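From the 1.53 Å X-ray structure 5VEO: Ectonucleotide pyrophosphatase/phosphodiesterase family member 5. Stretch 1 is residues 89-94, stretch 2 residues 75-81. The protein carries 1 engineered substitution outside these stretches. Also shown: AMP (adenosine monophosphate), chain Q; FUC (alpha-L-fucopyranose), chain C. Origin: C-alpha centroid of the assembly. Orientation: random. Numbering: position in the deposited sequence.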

ATOM      1  N   SER A  89     -12.948  13.441  -9.508  1.00 15.69           N
ATOM      2  CA  SER A  89     -11.739  12.655  -9.666  1.00 13.86           C
ATOM      3  C   SER A  89     -10.837  12.746  -8.435  1.00 13.28           C
ATOM      4  O   SER A  89     -10.844  13.728  -7.685  1.00 16.68           O
ATOM      5  CB  SER A  89     -10.964  13.134 -10.894  1.00 18.74           C
ATOM      6  OG  SER A  89     -11.650  12.820 -12.081  1.00 25.40           O
ATOM      7  N   PHE A  90     -10.006  11.715  -8.290  1.00 12.89           N
ATOM      8  CA  PHE A  90      -8.967  11.578  -7.275  1.00 13.01           C
ATOM      9  C   PHE A  90      -7.721  11.151  -8.036  1.00 10.13           C
ATOM     10  O   PHE A  90      -7.798  10.242  -8.868  1.00 12.35           O
ATOM     11  CB  PHE A  90      -9.424  10.533  -6.245  1.00 13.08           C
ATOM     12  CG  PHE A  90      -8.401  10.106  -5.211  1.00 11.10           C
ATOM     13  CD1 PHE A  90      -8.599  10.445  -3.880  1.00 11.43           C
ATOM     14  CD2 PHE A  90      -7.348   9.269  -5.526  1.00 13.39           C
ATOM     15  CE1 PHE A  90      -7.745  10.008  -2.898  1.00 13.16           C
ATOM     16  CE2 PHE A  90      -6.468   8.828  -4.539  1.00 15.30           C
ATOM     17  CZ  PHE A  90      -6.662   9.217  -3.221  1.00 13.19           C
ATOM     18  N   SER A  91      -6.597  11.832  -7.813  1.00 12.37           N
ATOM     19  CA  SER A  91      -5.396  11.528  -8.583  1.00 12.96           C
ATOM     20  C   SER A  91      -4.146  11.773  -7.755  1.00 14.12           C
ATOM     21  O   SER A  91      -3.810  12.912  -7.426  1.00 14.77           O
ATOM     22  CB  SER A  91      -5.329  12.343  -9.866  1.00 15.30           C
ATOM     23  OG  SER A  91      -4.053  12.149 -10.449  1.00 21.64           O
ATOM     24  N   LEU A  92      -3.431  10.690  -7.488  1.00 13.63           N
ATOM     25  CA  LEU A  92      -2.205  10.774  -6.724  1.00 13.07           C
ATOM     26  C   LEU A  92      -1.164  11.611  -7.455  1.00 15.06           C
ATOM     27  O   LEU A  92      -0.492  12.450  -6.845  1.00 16.28           O
ATOM     28  CB  LEU A  92      -1.704   9.358  -6.473  1.00 12.46           C
ATOM     29  CG  LEU A  92      -0.443   9.230  -5.657  1.00 17.92           C
ATOM     30  CD1 LEU A  92      -0.658   9.891  -4.307  1.00 21.80           C
ATOM     31  CD2 LEU A  92      -0.111   7.766  -5.506  1.00 15.28           C
ATOM     32  N   GLU A  93      -1.059  11.433  -8.778  1.00 19.59           N
ATOM     33  CA  GLU A  93      -0.012  12.106  -9.542  1.00 20.95           C
ATOM     34  C   GLU A  93      -0.176  13.617  -9.527  1.00 20.96           C
ATOM     35  O   GLU A  93       0.814  14.343  -9.674  1.00 26.01           O
ATOM     36  CB  GLU A  93       0.006  11.596 -10.984  1.00 25.59           C
ATOM     37  CG  GLU A  93       0.540  10.181 -11.123  1.00 31.37           C
ATOM     38  CD  GLU A  93      -0.510   9.129 -10.842  1.00 38.87           C
ATOM     39  OE1 GLU A  93      -1.648   9.516 -10.496  1.00 30.97           O
ATOM     40  OE2 GLU A  93      -0.195   7.919 -10.975  1.00 46.83           O
ATOM     41  N   HIS A  94      -1.402  14.111  -9.362  1.00 18.09           N
ATOM     42  CA  HIS A  94      -1.666  15.539  -9.247  1.00 18.68           C
ATOM     43  C   HIS A  94      -1.765  16.008  -7.798  1.00 18.46           C
ATOM     44  O   HIS A  94      -2.159  17.154  -7.548  1.00 19.69           O
ATOM     45  CB  HIS A  94      -2.954  15.878  -9.995  1.00 23.06           C
ATOM     46  CG  HIS A  94      -2.877  15.604 -11.463  1.00 32.12           C
ATOM     47  ND1 HIS A  94      -3.784  14.800 -12.121  1.00 40.69           N
ATOM     48  CD2 HIS A  94      -1.997  16.023 -12.401  1.00 39.78           C
ATOM     49  CE1 HIS A  94      -3.461  14.729 -13.400  1.00 41.48           C
ATOM     50  NE2 HIS A  94      -2.378  15.460 -13.595  1.00 43.10           N
TER
HETATM   51  P   AMP Q 524       2.670   3.659  -5.695  1.00  7.97           P
HETATM   52  O1P AMP Q 524       1.279   3.170  -5.967  1.00  9.16           O
HETATM   53  O2P AMP Q 524       3.526   3.669  -6.967  1.00  7.94           O
HETATM   54  O3P AMP Q 524       3.370   2.889  -4.578  1.00  8.37           O
HETATM   55  O5' AMP Q 524       2.586   5.176  -5.190  1.00 10.53           O
HETATM   56  C5' AMP Q 524       3.651   5.698  -4.381  1.00 11.55           C
HETATM   57  C4' AMP Q 524       3.949   7.149  -4.638  1.00 10.46           C
HETATM   58  O4' AMP Q 524       2.929   7.931  -4.031  1.00 15.30           O
HETATM   59  C3' AMP Q 524       5.255   7.621  -3.996  1.00 12.73           C
HETATM   60  O3' AMP Q 524       6.244   7.827  -4.980  1.00 20.69           O
HETATM   61  C2' AMP Q 524       4.904   8.947  -3.314  1.00 14.89           C
HETATM   62  O2' AMP Q 524       5.738  10.024  -3.645  1.00 22.33           O
HETATM   63  C1' AMP Q 524       3.474   9.195  -3.748  1.00 16.30           C
HETATM   64  N9  AMP Q 524       2.670   9.823  -2.723  1.00 15.95           N
HETATM   65  C8  AMP Q 524       2.328   9.322  -1.524  1.00 16.93           C
HETATM   66  N7  AMP Q 524       1.544  10.210  -0.864  1.00 15.49           N
HETATM   67  C5  AMP Q 524       1.399  11.280  -1.690  1.00 15.19           C
HETATM   68  C6  AMP Q 524       0.695  12.577  -1.644  1.00 16.24           C
HETATM   69  N6  AMP Q 524      -0.022  12.913  -0.556  1.00 17.62           N
HETATM   70  N1  AMP Q 524       0.789  13.399  -2.704  1.00 17.15           N
HETATM   71  C2  AMP Q 524       1.494  13.089  -3.807  1.00 21.77           C
HETATM   72  N3  AMP Q 524       2.156  11.928  -3.937  1.00 19.39           N
HETATM   73  C4  AMP Q 524       2.142  11.022  -2.907  1.00 15.36           C
HETATM   74  C1  FUC C   5     -14.111  18.148 -13.367  1.00 28.19           C
HETATM   75  C2  FUC C   5     -13.193  17.738 -12.223  1.00 28.84           C
HETATM   76  C3  FUC C   5     -13.781  16.569 -11.481  1.00 27.11           C
HETATM   77  C4  FUC C   5     -14.006  15.419 -12.465  1.00 22.89           C
HETATM   78  C5  FUC C   5     -14.922  15.898 -13.591  1.00 26.95           C
HETATM   79  C6  FUC C   5     -15.082  14.875 -14.700  1.00 25.81           C
HETATM   80  O2  FUC C   5     -12.994  18.791 -11.337  1.00 32.89           O
HETATM   81  O3  FUC C   5     -12.861  16.147 -10.480  1.00 24.95           O
HETATM   82  O4  FUC C   5     -12.740  14.992 -12.989  1.00 27.53           O
HETATM   83  O5  FUC C   5     -14.403  17.071 -14.218  1.00 29.42           O
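Stretch 2 (75-81) GIVANDM

Stretch 2 approaches stretch 1 as a loop and ends as a β-strand, which runs antiparallel to the strand of Ser-89 to Ser-91. The register pairs Met-81 with Phe-90, Asp-80 with Ser-91, and Asn-79 with Leu-92, and the two segments together bury 411 Å².

Gly-75 is the first residue to leave a preceding helix. Its phi of 88° is positive, a conformation that glycine adopts more readily than residues with a side chain, and it makes no contact with stretch 1. Ile-76, still in the loop, lies at the middle of a tight turn in which Val-77 N makes a weak hydrogen bond to Gly-75 O at 3.2 Å. Its side chain, m at both chi1 and chi2, carries CD1 to 4.3 Å from CE1 of Phe-90, an apolar contact suited to this buried setting. Val-77 does not reach stretch 1, but its amide makes a weak hydrogen bond to the sulfur of Met-81 (N to SD, 3.4 Å). Ala-78 is nearly fully extended and contributes mainly its backbone: its O lies 3.9 Å from Phe-90 CE2.

Asn-79 precedes the strand and serves both stretch 1 and the ligand. Its carbonyl O accepts a hydrogen bond from Leu-92 N at 3.0 Å, and the same O lies at the edge of the Phe-90 ring, 3.4 Å from CD2, where the ring's slightly positive hydrogens face it. The amide side chain packs its CG 3.6 Å from Leu-92 CD2, while its ND2 donates to AMP O1P at 2.8 Å and to a water that in turn donates to Glu-93 OE2. An amide nitrogen, with two hydrogens to give, fits this double task well.

Asp-80 and Ser-91 form a non-hydrogen-bonded pair with their CA atoms 4.4 Å apart and their side chains on the same face of the sheet. The carboxylate suits the place because Ser-91 OG donates to Asp-80 OD2 at 2.8 Å. Glu-93 also reaches in, bringing OE1 to 2.7 Å from Asp-80 OD1. In the backbone, Asp-80 CA makes a CA-H...O contact with Phe-90 O at 3.3 Å.

Met-81 is the last residue of the stretch, and its strand runs on beyond it. Its N donates to Phe-90 O at 2.9 Å, and its O accepts from Phe-90 N at 3.0 Å, the paired bonds of an antiparallel bridge. Their side chains share the other face, where the long, flexible methionine places CE over the Phe-90 ring, 3.5 Å from the ring centroid, in a CH-pi contact.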

ATOM      1  N   GLY A  75     -13.154   1.974  -0.109  1.00 12.20           N
ATOM      2  CA  GLY A  75     -13.436   2.946  -1.146  1.00 13.58           C
ATOM      3  C   GLY A  75     -12.234   3.588  -1.807  1.00 11.72           C
ATOM      4  O   GLY A  75     -12.412   4.329  -2.784  1.00 11.18           O
ATOM      5  N   ILE A  76     -11.023   3.323  -1.328  1.00 11.31           N
ATOM      6  CA  ILE A  76      -9.806   3.814  -1.996  1.00  8.44           C
ATOM      7  C   ILE A  76      -9.375   2.683  -2.923  1.00  9.37           C
ATOM      8  O   ILE A  76      -8.544   1.831  -2.591  1.00 11.00           O
ATOM      9  CB  ILE A  76      -8.715   4.220  -0.996  1.00 12.21           C
ATOM     10  CG1 ILE A  76      -9.194   5.341  -0.059  1.00 13.48           C
ATOM     11  CG2 ILE A  76      -7.457   4.657  -1.733  1.00 12.63           C
ATOM     12  CD1 ILE A  76      -9.414   6.683  -0.729  1.00 16.09           C
ATOM     13  N   VAL A  77     -10.009   2.636  -4.100  1.00 11.28           N
ATOM     14  CA  VAL A  77      -9.846   1.479  -4.983  1.00 12.81           C
ATOM     15  C   VAL A  77      -8.638   1.599  -5.906  1.00  9.30           C
ATOM     16  O   VAL A  77      -8.225   0.591  -6.489  1.00 11.77           O
ATOM     17  CB  VAL A  77     -11.114   1.207  -5.820  1.00 11.99           C
ATOM     18  CG1 VAL A  77     -12.338   1.081  -4.919  1.00 14.97           C
ATOM     19  CG2 VAL A  77     -11.358   2.267  -6.868  1.00 14.17           C
ATOM     20  N   ALA A  78      -8.038   2.776  -6.021  1.00 10.35           N
ATOM     21  CA  ALA A  78      -6.898   2.993  -6.896  1.00  9.16           C
ATOM     22  C   ALA A  78      -6.236   4.306  -6.501  1.00  9.87           C
ATOM     23  O   ALA A  78      -6.790   5.092  -5.729  1.00  9.73           O
ATOM     24  CB  ALA A  78      -7.330   3.020  -8.367  1.00  9.84           C
ATOM     25  N   ASN A  79      -5.046   4.553  -7.071  1.00  9.12           N
ATOM     26  CA  ASN A  79      -4.387   5.845  -6.922  1.00  8.69           C
ATOM     27  C   ASN A  79      -5.039   6.910  -7.782  1.00  9.72           C
ATOM     28  O   ASN A  79      -4.839   8.094  -7.526  1.00 11.20           O
ATOM     29  CB  ASN A  79      -2.921   5.779  -7.325  1.00  9.53           C
ATOM     30  CG  ASN A  79      -2.094   4.869  -6.440  1.00  8.47           C
ATOM     31  OD1 ASN A  79      -2.466   4.508  -5.311  1.00  7.68           O
ATOM     32  ND2 ASN A  79      -0.931   4.529  -6.945  1.00  8.31           N
ATOM     33  N   ASP A  80      -5.754   6.495  -8.823  1.00 10.68           N
ATOM     34  CA  ASP A  80      -6.487   7.381  -9.721  1.00 10.75           C
ATOM     35  C   ASP A  80      -7.889   6.824  -9.853  1.00 10.01           C
ATOM     36  O   ASP A  80      -8.060   5.673 -10.266  1.00 11.08           O
ATOM     37  CB  ASP A  80      -5.813   7.477 -11.088  1.00 12.38           C
ATOM     38  CG  ASP A  80      -4.503   8.213 -11.020  1.00 17.56           C
ATOM     39  OD1 ASP A  80      -3.468   7.552 -10.846  1.00 26.41           O
ATOM     40  OD2 ASP A  80      -4.508   9.453 -11.112  1.00 23.08           O
ATOM     41  N   MET A  81      -8.879   7.629  -9.478  1.00 10.01           N
ATOM     42  CA  MET A  81     -10.263   7.187  -9.409  1.00 11.83           C
ATOM     43  C   MET A  81     -11.184   8.254  -9.970  1.00 12.88           C
ATOM     44  O   MET A  81     -10.853   9.443 -10.016  1.00 12.39           O
ATOM     45  CB  MET A  81     -10.722   6.931  -7.978  1.00 13.92           C
ATOM     46  CG  MET A  81      -9.999   5.848  -7.249  1.00 14.32           C
ATOM     47  SD  MET A  81     -10.666   5.665  -5.586  1.00 13.73           S
ATOM     48  CE  MET A  81      -9.765   6.919  -4.687  1.00 15.39           C
TER
HETATM   49  O   HOH W   1      -0.157   5.426  -9.662  1.00 23.88           O
HETATM   50  O   HOH W   2     -10.708  10.523 -12.784  1.00 35.74           O